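Local coordinates for protein alpha-1,4-endofucoidanase (Mariniflexile fucanivorans, PDB 6DLH) that hydrolyses alpha-1,4 linkages inside fucoidan chains as a retaining, calcium-containing endo-acting enzyme of glycoside hydrolase family 107, at residues M232-D238 against R249-A253; P418-S424 against V447-E453; Y548-L554 against D585-G591. All coordinates share one frame; numbering follows the deposited sequence.

Contact 1 (M232-D238 against R249-A253); sequences MEDECGD and RIYQA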
loop_
_atom_site.group_PDB
_atom_site.type_symbol
_atom_site.label_atom_id
_atom_site.label_comp_id
_atom_site.label_asym_id
_atom_site.label_seq_id
_atom_site.Cartn_x
_atom_site.Cartn_y
_atom_site.Cartn_z
ATOM N N MET A 232 10.051 21.439 8.204
ATOM C CA MET A 232 10.908 21.474 9.378
ATOM C C MET A 232 11.818 22.699 9.375
ATOM O O MET A 232 12.118 23.238 10.438
ATOM C CB MET A 232 11.743 20.199 9.505
ATOM C CG MET A 232 10.917 19.064 10.026
ATOM S SD MET A 232 11.386 17.462 9.390
ATOM C CE MET A 232 12.644 16.957 10.551
ATOM N N GLU A 233 12.245 23.136 8.182
ATOM C CA GLU A 233 13.105 24.305 8.077
ATOM C C GLU A 233 12.257 25.555 7.860
ATOM O O GLU A 233 12.166 26.398 8.747
ATOM C CB GLU A 233 14.171 24.114 6.997
ATOM C CG GLU A 233 14.972 25.369 6.701
ATOM C CD GLU A 233 16.050 25.194 5.647
ATOM O OE1 GLU A 233 16.000 24.198 4.905
ATOM O OE2 GLU A 233 16.939 26.052 5.573
ATOM N N ASP A 234 11.628 25.647 6.683
ATOM C CA ASP A 234 10.968 26.858 6.221
ATOM C C ASP A 234 9.809 27.263 7.136
ATOM O O ASP A 234 9.507 28.448 7.248
ATOM C CB ASP A 234 10.486 26.723 4.774
ATOM C CG ASP A 234 11.589 26.785 3.730
ATOM O OD1 ASP A 234 12.780 26.751 4.113
ATOM O OD2 ASP A 234 11.245 26.865 2.540
ATOM N N GLU A 235 9.155 26.283 7.773
ATOM C CA GLU A 235 7.956 26.564 8.548
ATOM C C GLU A 235 8.261 26.591 10.045
ATOM O O GLU A 235 7.824 27.505 10.738
ATOM C CB GLU A 235 6.828 25.585 8.206
ATOM N N CYS A 236 9.020 25.602 10.529
ATOM C CA CYS A 236 9.098 25.317 11.954
ATOM C C CYS A 236 10.505 25.566 12.504
ATOM O O CYS A 236 10.818 25.156 13.624
ATOM C CB CYS A 236 8.618 23.898 12.241
ATOM S SG CYS A 236 6.954 23.579 11.590
ATOM N N GLY A 237 11.356 26.209 11.694
ATOM C CA GLY A 237 12.506 26.951 12.194
ATOM C C GLY A 237 13.746 26.107 12.488
ATOM O O GLY A 237 14.691 26.602 13.102
ATOM N N ASP A 238 13.764 24.849 12.034
ATOM C CA ASP A 238 14.964 24.037 12.170
ATOM C C ASP A 238 15.980 24.454 11.109
ATOM O O ASP A 238 15.607 25.026 10.090
ATOM C CB ASP A 238 14.645 22.540 12.127
ATOM C CG ASP A 238 14.302 21.951 13.486
ATOM O OD1 ASP A 238 13.680 22.675 14.303
ATOM O OD2 ASP A 238 14.673 20.781 13.726
ATOM N N ARG A 249 15.770 19.776 16.102
ATOM C CA ARG A 249 15.057 19.081 17.164
ATOM C C ARG A 249 13.964 18.203 16.563
ATOM O O ARG A 249 13.763 17.074 17.012
ATOM C CB ARG A 249 14.499 20.054 18.210
ATOM C CG ARG A 249 15.535 20.590 19.190
ATOM C CD ARG A 249 16.119 19.524 20.097
ATOM N NE ARG A 249 17.097 20.056 21.038
ATOM C CZ ARG A 249 17.908 19.315 21.789
ATOM N NH1 ARG A 249 18.769 19.895 22.608
ATOM N NH2 ARG A 249 17.859 17.996 21.721
ATOM N N ILE A 250 13.270 18.741 15.550
ATOM C CA ILE A 250 12.264 17.997 14.810
ATOM C C ILE A 250 12.925 16.810 14.109
ATOM O O ILE A 250 12.397 15.702 14.148
ATOM C CB ILE A 250 11.498 18.909 13.833
ATOM C CG1 ILE A 250 11.032 20.199 14.517
ATOM C CG2 ILE A 250 10.347 18.148 13.192
ATOM C CD1 ILE A 250 10.282 21.158 13.618
ATOM N N TYR A 251 14.094 17.046 13.495
ATOM C CA TYR A 251 14.851 15.982 12.856
ATOM C C TYR A 251 15.107 14.865 13.862
ATOM O O TYR A 251 14.992 13.687 13.523
ATOM C CB TYR A 251 16.124 16.522 12.195
ATOM C CG TYR A 251 15.861 17.388 10.988
ATOM C CD1 TYR A 251 15.636 16.833 9.732
ATOM C CD2 TYR A 251 15.811 18.766 11.102
ATOM C CE1 TYR A 251 15.380 17.629 8.625
ATOM C CE2 TYR A 251 15.552 19.575 10.006
ATOM C CZ TYR A 251 15.342 19.006 8.764
ATOM O OH TYR A 251 15.078 19.813 7.693
ATOM N N GLN A 252 15.415 15.266 15.102
ATOM C CA GLN A 252 15.703 14.354 16.199
ATOM C C GLN A 252 14.442 13.592 16.599
ATOM O O GLN A 252 14.484 12.379 16.795
ATOM C CB GLN A 252 16.240 15.124 17.407
ATOM C CG GLN A 252 16.797 14.216 18.495
ATOM C CD GLN A 252 17.425 14.981 19.635
ATOM O OE1 GLN A 252 17.004 16.093 19.959
ATOM N NE2 GLN A 252 18.433 14.382 20.252
ATOM N N ALA A 253 13.326 14.320 16.716
ATOM C CA ALA A 253 12.076 13.735 17.169
ATOM C C ALA A 253 11.709 12.559 16.266
ATOM O O ALA A 253 11.372 11.479 16.751
ATOM C CB ALA A 253 10.989 14.786 17.206
HETATM O O HOH W 1 15.337 22.464 16.400
#

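Contact 2 (P418-S424 against V447-E453); sequences PGKPNWS and VDFWDPE. With CA (calcium ion), chain I.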
loop_
_atom_site.group_PDB
_atom_site.type_symbol
_atom_site.label_atom_id
_atom_site.label_comp_id
_atom_site.label_asym_id
_atom_site.label_seq_id
_atom_site.Cartn_x
_atom_site.Cartn_y
_atom_site.Cartn_z
ATOM N N PRO A 418 31.798 -11.077 -8.614
ATOM C CA PRO A 418 32.252 -12.255 -9.360
ATOM C C PRO A 418 32.955 -13.293 -8.481
ATOM O O PRO A 418 33.275 -13.016 -7.323
ATOM C CB PRO A 418 33.199 -11.652 -10.416
ATOM C CG PRO A 418 32.819 -10.178 -10.470
ATOM C CD PRO A 418 32.473 -9.838 -9.035
ATOM N N GLY A 419 33.150 -14.504 -9.032
ATOM C CA GLY A 419 33.963 -15.527 -8.390
ATOM C C GLY A 419 33.146 -16.537 -7.582
ATOM O O GLY A 419 32.607 -17.496 -8.135
ATOM N N LYS A 420 33.096 -16.324 -6.262
ATOM C CA LYS A 420 32.386 -17.197 -5.344
ATOM C C LYS A 420 30.881 -17.045 -5.556
ATOM O O LYS A 420 30.437 -16.069 -6.152
ATOM C CB LYS A 420 32.784 -16.869 -3.903
ATOM C CG LYS A 420 34.177 -17.343 -3.504
ATOM C CD LYS A 420 34.619 -16.848 -2.136
ATOM C CE LYS A 420 36.014 -17.295 -1.746
ATOM N NZ LYS A 420 36.979 -17.163 -2.863
ATOM N N PRO A 421 30.055 -18.016 -5.098
ATOM C CA PRO A 421 28.600 -17.936 -5.252
ATOM C C PRO A 421 27.952 -16.688 -4.656
ATOM O O PRO A 421 28.395 -16.172 -3.633
ATOM C CB PRO A 421 28.087 -19.172 -4.497
ATOM C CG PRO A 421 29.242 -20.145 -4.548
ATOM C CD PRO A 421 30.481 -19.277 -4.464
ATOM N N ASN A 422 26.870 -16.234 -5.303
ATOM C CA ASN A 422 26.034 -15.181 -4.752
ATOM C C ASN A 422 24.716 -15.786 -4.270
ATOM O O ASN A 422 24.127 -16.615 -4.958
ATOM C CB ASN A 422 25.758 -14.071 -5.770
ATOM C CG ASN A 422 27.001 -13.400 -6.319
ATOM O OD1 ASN A 422 26.933 -12.734 -7.347
ATOM N ND2 ASN A 422 28.135 -13.561 -5.656
ATOM N N TRP A 423 24.277 -15.358 -3.081
ATOM C CA TRP A 423 22.941 -15.643 -2.582
ATOM C C TRP A 423 21.974 -14.545 -3.027
ATOM O O TRP A 423 22.372 -13.403 -3.246
ATOM C CB TRP A 423 22.961 -15.783 -1.054
ATOM C CG TRP A 423 23.569 -17.061 -0.560
ATOM C CD1 TRP A 423 24.896 -17.325 -0.367
ATOM C CD2 TRP A 423 22.864 -18.257 -0.180
ATOM N NE1 TRP A 423 25.067 -18.604 0.098
ATOM C CE2 TRP A 423 23.838 -19.200 0.224
ATOM C CE3 TRP A 423 21.514 -18.627 -0.145
ATOM C CZ2 TRP A 423 23.495 -20.481 0.657
ATOM C CZ3 TRP A 423 21.175 -19.894 0.277
ATOM C CH2 TRP A 423 22.155 -20.806 0.676
ATOM N N SER A 424 20.687 -14.893 -3.122
ATOM C CA SER A 424 19.691 -13.985 -3.663
ATOM C C SER A 424 19.319 -12.907 -2.645
ATOM O O SER A 424 19.373 -13.138 -1.437
ATOM C CB SER A 424 18.482 -14.746 -4.140
ATOM O OG SER A 424 17.817 -15.388 -3.062
ATOM N N VAL A 447 18.036 -19.394 -8.489
ATOM C CA VAL A 447 17.014 -18.719 -7.702
ATOM C C VAL A 447 17.639 -18.209 -6.403
ATOM O O VAL A 447 17.728 -17.001 -6.187
ATOM C CB VAL A 447 15.781 -19.617 -7.464
ATOM C CG1 VAL A 447 14.721 -18.934 -6.610
ATOM C CG2 VAL A 447 15.166 -20.079 -8.776
ATOM N N ASP A 448 18.082 -19.136 -5.547
ATOM C CA ASP A 448 18.547 -18.809 -4.208
ATOM C C ASP A 448 20.047 -18.528 -4.214
ATOM O O ASP A 448 20.552 -17.856 -3.320
ATOM C CB ASP A 448 18.238 -19.943 -3.227
ATOM C CG ASP A 448 16.753 -20.197 -3.052
ATOM O OD1 ASP A 448 16.099 -19.365 -2.414
ATOM O OD2 ASP A 448 16.268 -21.220 -3.566
ATOM N N PHE A 449 20.758 -19.082 -5.198
ATOM C CA PHE A 449 22.198 -18.913 -5.290
ATOM C C PHE A 449 22.657 -19.317 -6.684
ATOM O O PHE A 449 21.966 -20.068 -7.372
ATOM C CB PHE A 449 22.939 -19.715 -4.215
ATOM C CG PHE A 449 22.422 -21.111 -3.954
ATOM C CD1 PHE A 449 22.462 -22.090 -4.936
ATOM C CD2 PHE A 449 21.914 -21.449 -2.710
ATOM C CE1 PHE A 449 21.992 -23.372 -4.683
ATOM C CE2 PHE A 449 21.451 -22.733 -2.451
ATOM C CZ PHE A 449 21.487 -23.690 -3.440
ATOM N N TRP A 450 23.822 -18.803 -7.086
ATOM C CA TRP A 450 24.336 -19.040 -8.425
ATOM C C TRP A 450 25.835 -18.771 -8.452
ATOM O O TRP A 450 26.371 -18.086 -7.582
ATOM C CB TRP A 450 23.580 -18.204 -9.470
ATOM C CG TRP A 450 23.700 -16.732 -9.234
ATOM C CD1 TRP A 450 24.689 -15.903 -9.686
ATOM C CD2 TRP A 450 22.811 -15.917 -8.453
ATOM N NE1 TRP A 450 24.468 -14.627 -9.247
ATOM C CE2 TRP A 450 23.328 -14.602 -8.487
ATOM C CE3 TRP A 450 21.632 -16.166 -7.736
ATOM C CZ2 TRP A 450 22.706 -13.544 -7.829
ATOM C CZ3 TRP A 450 21.018 -15.118 -7.082
ATOM C CH2 TRP A 450 21.549 -13.825 -7.135
ATOM N N ASP A 451 26.495 -19.362 -9.450
ATOM C CA ASP A 451 27.881 -19.079 -9.775
ATOM C C ASP A 451 27.901 -17.932 -10.780
ATOM O O ASP A 451 27.410 -18.086 -11.899
ATOM C CB ASP A 451 28.583 -20.350 -10.269
ATOM C CG ASP A 451 29.775 -20.127 -11.183
ATOM O OD1 ASP A 451 30.300 -18.999 -11.209
ATOM O OD2 ASP A 451 30.162 -21.085 -11.878
ATOM N N PRO A 452 28.449 -16.750 -10.412
ATOM C CA PRO A 452 28.460 -15.593 -11.312
ATOM C C PRO A 452 28.956 -15.907 -12.721
ATOM O O PRO A 452 28.421 -15.373 -13.692
ATOM C CB PRO A 452 29.397 -14.619 -10.587
ATOM C CG PRO A 452 29.162 -14.929 -9.126
ATOM C CD PRO A 452 29.028 -16.440 -9.093
ATOM N N GLU A 453 29.953 -16.797 -12.822
ATOM C CA GLU A 453 30.607 -17.080 -14.092
ATOM C C GLU A 453 29.865 -18.180 -14.847
ATOM O O GLU A 453 30.171 -18.449 -16.008
ATOM C CB GLU A 453 32.081 -17.432 -13.889
ATOM C CG GLU A 453 32.950 -16.227 -13.571
ATOM C CD GLU A 453 32.780 -15.701 -12.157
ATOM O OE1 GLU A 453 32.454 -16.500 -11.273
ATOM O OE2 GLU A 453 32.952 -14.491 -11.947
HETATM CA CA CA I . 32.629 -18.493 -10.037
HETATM O O HOH W 2 17.362 -17.550 -1.031
HETATM O O HOH W 3 32.930 -20.940 -10.600
#

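Contact 3 (Y548-L554 against D585-G591); sequences YGSLLKL and DTWRLSG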
loop_
_atom_site.group_PDB
_atom_site.type_symbol
_atom_site.label_atom_id
_atom_site.label_comp_id
_atom_site.label_asym_id
_atom_site.label_seq_id
_atom_site.Cartn_x
_atom_site.Cartn_y
_atom_site.Cartn_z
ATOM N N TYR A 548 -20.330 -4.357 -1.888
ATOM C CA TYR A 548 -20.061 -4.911 -0.574
ATOM C C TYR A 548 -18.555 -5.104 -0.420
ATOM O O TYR A 548 -17.855 -5.332 -1.402
ATOM C CB TYR A 548 -20.841 -6.215 -0.370
ATOM C CG TYR A 548 -20.667 -6.847 0.989
ATOM C CD1 TYR A 548 -21.265 -6.299 2.114
ATOM C CD2 TYR A 548 -19.884 -7.981 1.155
ATOM C CE1 TYR A 548 -21.108 -6.870 3.367
ATOM C CE2 TYR A 548 -19.709 -8.560 2.402
ATOM C CZ TYR A 548 -20.324 -8.002 3.511
ATOM O OH TYR A 548 -20.156 -8.562 4.746
ATOM N N GLY A 549 -18.070 -5.004 0.819
ATOM C CA GLY A 549 -16.659 -5.212 1.091
ATOM C C GLY A 549 -16.444 -5.879 2.444
ATOM O O GLY A 549 -16.756 -5.292 3.479
ATOM N N SER A 550 -15.920 -7.113 2.413
ATOM C CA SER A 550 -15.525 -7.814 3.624
ATOM C C SER A 550 -14.363 -8.761 3.328
ATOM O O SER A 550 -14.216 -9.240 2.206
ATOM C CB SER A 550 -16.698 -8.534 4.244
ATOM O OG SER A 550 -16.438 -8.844 5.606
ATOM N N LEU A 551 -13.552 -9.032 4.355
ATOM C CA LEU A 551 -12.345 -9.827 4.201
ATOM C C LEU A 551 -12.439 -11.115 5.014
ATOM O O LEU A 551 -13.044 -11.150 6.083
ATOM C CB LEU A 551 -11.140 -8.994 4.654
ATOM C CG LEU A 551 -10.869 -7.735 3.831
ATOM C CD1 LEU A 551 -9.794 -6.880 4.485
ATOM C CD2 LEU A 551 -10.476 -8.096 2.405
ATOM N N LEU A 552 -11.814 -12.169 4.482
ATOM C CA LEU A 552 -11.572 -13.388 5.229
ATOM C C LEU A 552 -10.066 -13.623 5.252
ATOM O O LEU A 552 -9.439 -13.648 4.202
ATOM C CB LEU A 552 -12.323 -14.535 4.543
ATOM C CG LEU A 552 -13.839 -14.362 4.456
ATOM C CD1 LEU A 552 -14.470 -15.486 3.650
ATOM C CD2 LEU A 552 -14.457 -14.290 5.845
ATOM N N LYS A 553 -9.495 -13.783 6.449
ATOM C CA LYS A 553 -8.046 -13.786 6.585
ATOM C C LYS A 553 -7.573 -14.959 7.439
ATOM O O LYS A 553 -8.094 -15.209 8.527
ATOM C CB LYS A 553 -7.561 -12.464 7.191
ATOM C CG LYS A 553 -7.860 -11.216 6.371
ATOM C CD LYS A 553 -7.023 -10.019 6.774
ATOM C CE LYS A 553 -7.482 -9.367 8.059
ATOM N NZ LYS A 553 -6.414 -8.524 8.644
ATOM N N LEU A 554 -6.546 -15.652 6.932
ATOM C CA LEU A 554 -5.866 -16.719 7.646
ATOM C C LEU A 554 -5.476 -16.208 9.031
ATOM O O LEU A 554 -4.939 -15.107 9.163
ATOM C CB LEU A 554 -4.641 -17.131 6.820
ATOM C CG LEU A 554 -3.829 -18.330 7.316
ATOM C CD1 LEU A 554 -4.591 -19.636 7.110
ATOM C CD2 LEU A 554 -2.474 -18.387 6.612
ATOM N N ASP A 585 -3.263 -15.614 2.058
ATOM C CA ASP A 585 -3.770 -15.519 3.414
ATOM C C ASP A 585 -4.959 -14.566 3.473
ATOM O O ASP A 585 -5.433 -14.249 4.559
ATOM C CB ASP A 585 -2.643 -15.218 4.412
ATOM C CG ASP A 585 -2.030 -13.826 4.333
ATOM O OD1 ASP A 585 -2.520 -12.994 3.535
ATOM O OD2 ASP A 585 -1.059 -13.579 5.087
ATOM N N THR A 586 -5.449 -14.130 2.305
ATOM C CA THR A 586 -6.449 -13.074 2.271
ATOM C C THR A 586 -7.420 -13.280 1.113
ATOM O O THR A 586 -7.017 -13.359 -0.050
ATOM C CB THR A 586 -5.790 -11.684 2.236
ATOM O OG1 THR A 586 -4.879 -11.533 3.329
ATOM C CG2 THR A 586 -6.801 -10.561 2.277
ATOM N N TRP A 587 -8.712 -13.339 1.452
ATOM C CA TRP A 587 -9.781 -13.436 0.471
ATOM C C TRP A 587 -10.739 -12.270 0.677
ATOM O O TRP A 587 -10.818 -11.712 1.770
ATOM C CB TRP A 587 -10.509 -14.783 0.581
ATOM C CG TRP A 587 -9.634 -15.973 0.336
ATOM C CD1 TRP A 587 -8.586 -16.401 1.106
ATOM C CD2 TRP A 587 -9.731 -16.904 -0.754
ATOM N NE1 TRP A 587 -8.029 -17.532 0.572
ATOM C CE2 TRP A 587 -8.708 -17.862 -0.574
ATOM C CE3 TRP A 587 -10.570 -17.016 -1.867
ATOM C CZ2 TRP A 587 -8.510 -18.917 -1.464
ATOM C CZ3 TRP A 587 -10.375 -18.061 -2.746
ATOM C CH2 TRP A 587 -9.361 -18.999 -2.544
ATOM N N ARG A 588 -11.474 -11.930 -0.383
ATOM C CA ARG A 588 -12.336 -10.761 -0.384
ATOM C C ARG A 588 -13.738 -11.160 -0.832
ATOM O O ARG A 588 -13.894 -11.833 -1.847
ATOM C CB ARG A 588 -11.749 -9.699 -1.322
ATOM C CG ARG A 588 -12.719 -8.602 -1.734
ATOM C CD ARG A 588 -12.677 -7.382 -0.830
ATOM N NE ARG A 588 -13.766 -6.459 -1.125
ATOM C CZ ARG A 588 -13.693 -5.438 -1.973
ATOM N NH1 ARG A 588 -12.564 -5.190 -2.617
ATOM N NH2 ARG A 588 -14.752 -4.671 -2.172
ATOM N N LEU A 589 -14.742 -10.721 -0.062
ATOM C CA LEU A 589 -16.143 -10.830 -0.438
ATOM C C LEU A 589 -16.615 -9.485 -0.974
ATOM O O LEU A 589 -16.461 -8.457 -0.319
ATOM C CB LEU A 589 -16.986 -11.227 0.780
ATOM C CG LEU A 589 -16.701 -12.601 1.382
ATOM C CD1 LEU A 589 -17.490 -12.783 2.667
ATOM C CD2 LEU A 589 -17.029 -13.712 0.393
ATOM N N SER A 590 -17.208 -9.513 -2.167
ATOM C CA SER A 590 -17.734 -8.307 -2.782
ATOM C C SER A 590 -19.058 -8.636 -3.458
ATOM O O SER A 590 -19.672 -9.664 -3.166
ATOM C CB SER A 590 -16.740 -7.702 -3.757
ATOM O OG SER A 590 -16.423 -8.612 -4.805
ATOM N N GLY A 591 -19.459 -7.765 -4.389
ATOM C CA GLY A 591 -20.710 -7.914 -5.108
ATOM C C GLY A 591 -21.705 -6.853 -4.666
ATOM O O GLY A 591 -21.546 -6.258 -3.602
#

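Contact 1 (M232-D238 against R249-A253)
Met232 lays its thioether over one face of the Tyr251 ring, with SD 4.3 Å from the ring centroid and close to the ring normal, a Met-aromatic contact. The bend about the CG–SD bond (chi3 88°) curls the methyl CE over the same face; its modelled separation from the ring is too short to be taken literally. A flexible, polarisable methionine suits this place because it can follow both the flat tyrosine and the branched Ile250, whose CG2 sits 3.3 Å from Met232 CG, a tight fit. The other arm of Ile250 runs to Cys236, CD1 meeting CB at 3.5 Å.

The polar half of the contact belongs to Asp238. Its OD2 accepts a hydrogen bond from Ile250 N at 3.1 Å, on the syn side of the carboxylate and with a noticeably bent N-H...O angle of 137°. Water 1 donates to Asp238 OD1 (2.7 Å) and accepts from Arg249 N (2.7 Å), while Arg198 forms a salt bridge to OD1. The amides of a helix's first turn, together with that arginine, would probably favour a charged aspartate. The turn that presents it is closed by Asp238 N bonding to Met232 O at 2.8 Å, and Gly237 adopts a positive phi, which glycine accommodates most easily.

Tyr251 OH reaches Asn271, and its ring meets Phe269 of strand 266-269 edge-to-face, while Phe202 of helix 198-216 touches Ile250. The contact thus packs the end of helix 228-233 against the start of helix 249-259, within the beta-alpha-beta crossover joining the neighbouring parallel strands 222-226 and 266-269.

Contact 2 (P418-S424 against V447-E453)
Gly419 N donates to Glu453 OE2 at 2.9 Å and more weakly to OE1, while Gly419 O and Glu453 OE1 both bind a calcium ion, at 2.1 and 2.4 Å; these two oxygens tolerate their closeness because both bind the same cation. The bend at chi2 of Glu453 (74°) turns its carboxylate back to the Gly419 amide and the calcium. Asp451 OD1 is a longer ligand (2.7 Å) and also accepts from Glu453 N in an Asx turn; its OD2 is served by Gly456 N. Water 3 and Asp502 add further ligands. The backbone angles of Gly419 would jam a CB against the preceding carbonyl oxygen, so glycine suits the place.

Asn422 and Trp450 form an antiparallel hydrogen-bonded pair (Asn422 N to Trp450 O 3.0 Å, Trp450 N to Asn422 O 3.1 Å). Ser424 N donates to Asp448 O, and water 2 bridges Ser424 OG and Asp448 OD1. Asp448 OD2 accepts from Val444 N. Asn422 ND2 donates a hydrogen bond to Ser417 O, and the indole nitrogens of Trp423 and Trp450 reach Thr507 O and Lys413 O. In the non-hydrogen-bonded pair, the edge of Phe449 meets the face of Trp423 at 83°, a T-shaped stack.

Beside this short antiparallel strand pair, with 447-453 in a putative Ig-like domain, calcium joins the backbone of 418-424 to the carboxylates of 447-453 and Asp502, whose mutual repulsion it probably offsets.

Contact 3 (Y548-L554 against D585-G591)
Arg588 reaches Tyr548 across the strand pair through two torsions: chi1 of 163° sends CG opposite the backbone N, and the bend at chi2 (92°) turns the chain toward Tyr548 on the neighbouring segment. NH2 then donates to Tyr548 O at 3.3 Å, a long but fairly straight bond (158°) with the oxygen close to the guanidinium plane. On the way, Arg588 CD brushes Leu551 CD2 at 4.0 Å, the long aliphatic stem suiting an only partly buried face. A leucine in its place, having no guanidinium, would take away the donor to Tyr548 O and would probably let the chain there shift more freely.

The backbones pair antiparallel, Ser550 with Leu589 and Leu552 with Trp587 each exchanging two bonds, among them Leu589 N to Ser550 O at 2.8 Å. Further bonds extend the pairing to both ends, Tyr548 N to Gly591 O at 2.8 Å and Leu554 N to Asp585 O at 3.0 Å.

On the face of Leu552, Trp587 and Leu589, Leu552 CD1 meets Leu589 CD1 at 4.2 Å. Tyr548 runs alongside Leu589, CE2 4.1 Å from CB, and its hydroxyl bonds to Ala540 O. Lys553 and Thr586, on the face with Arg588, reach Asp127 and Arg64. Strand 586-590 lies between 550-553 and 578-583; Leu589 touches Leu539 of strand 537-543 and Trp587 touches strand 567-572, the two-sheet packing of an immunoglobulin-like beta sandwich.

How the contacts relate
The three contacts follow one another along the chain without touching, their centres 40 to 45 Å apart, and share no helix or strand. Contact 1 is the most buried, joining two helices beside the parallel sheet of the catalytic part, with apolar packing and one carboxylate inside. Contacts 2 and 3 are partly buried strand pairings associated with the Ig-like modules that come later in the chain. They differ in what supplements the backbone bonds: a calcium ion with acidic ligands in contact 2, a side-chain donor and leucine packing in contact 3. Contacts 1 and 3 lie on opposite sides of the chain's centre.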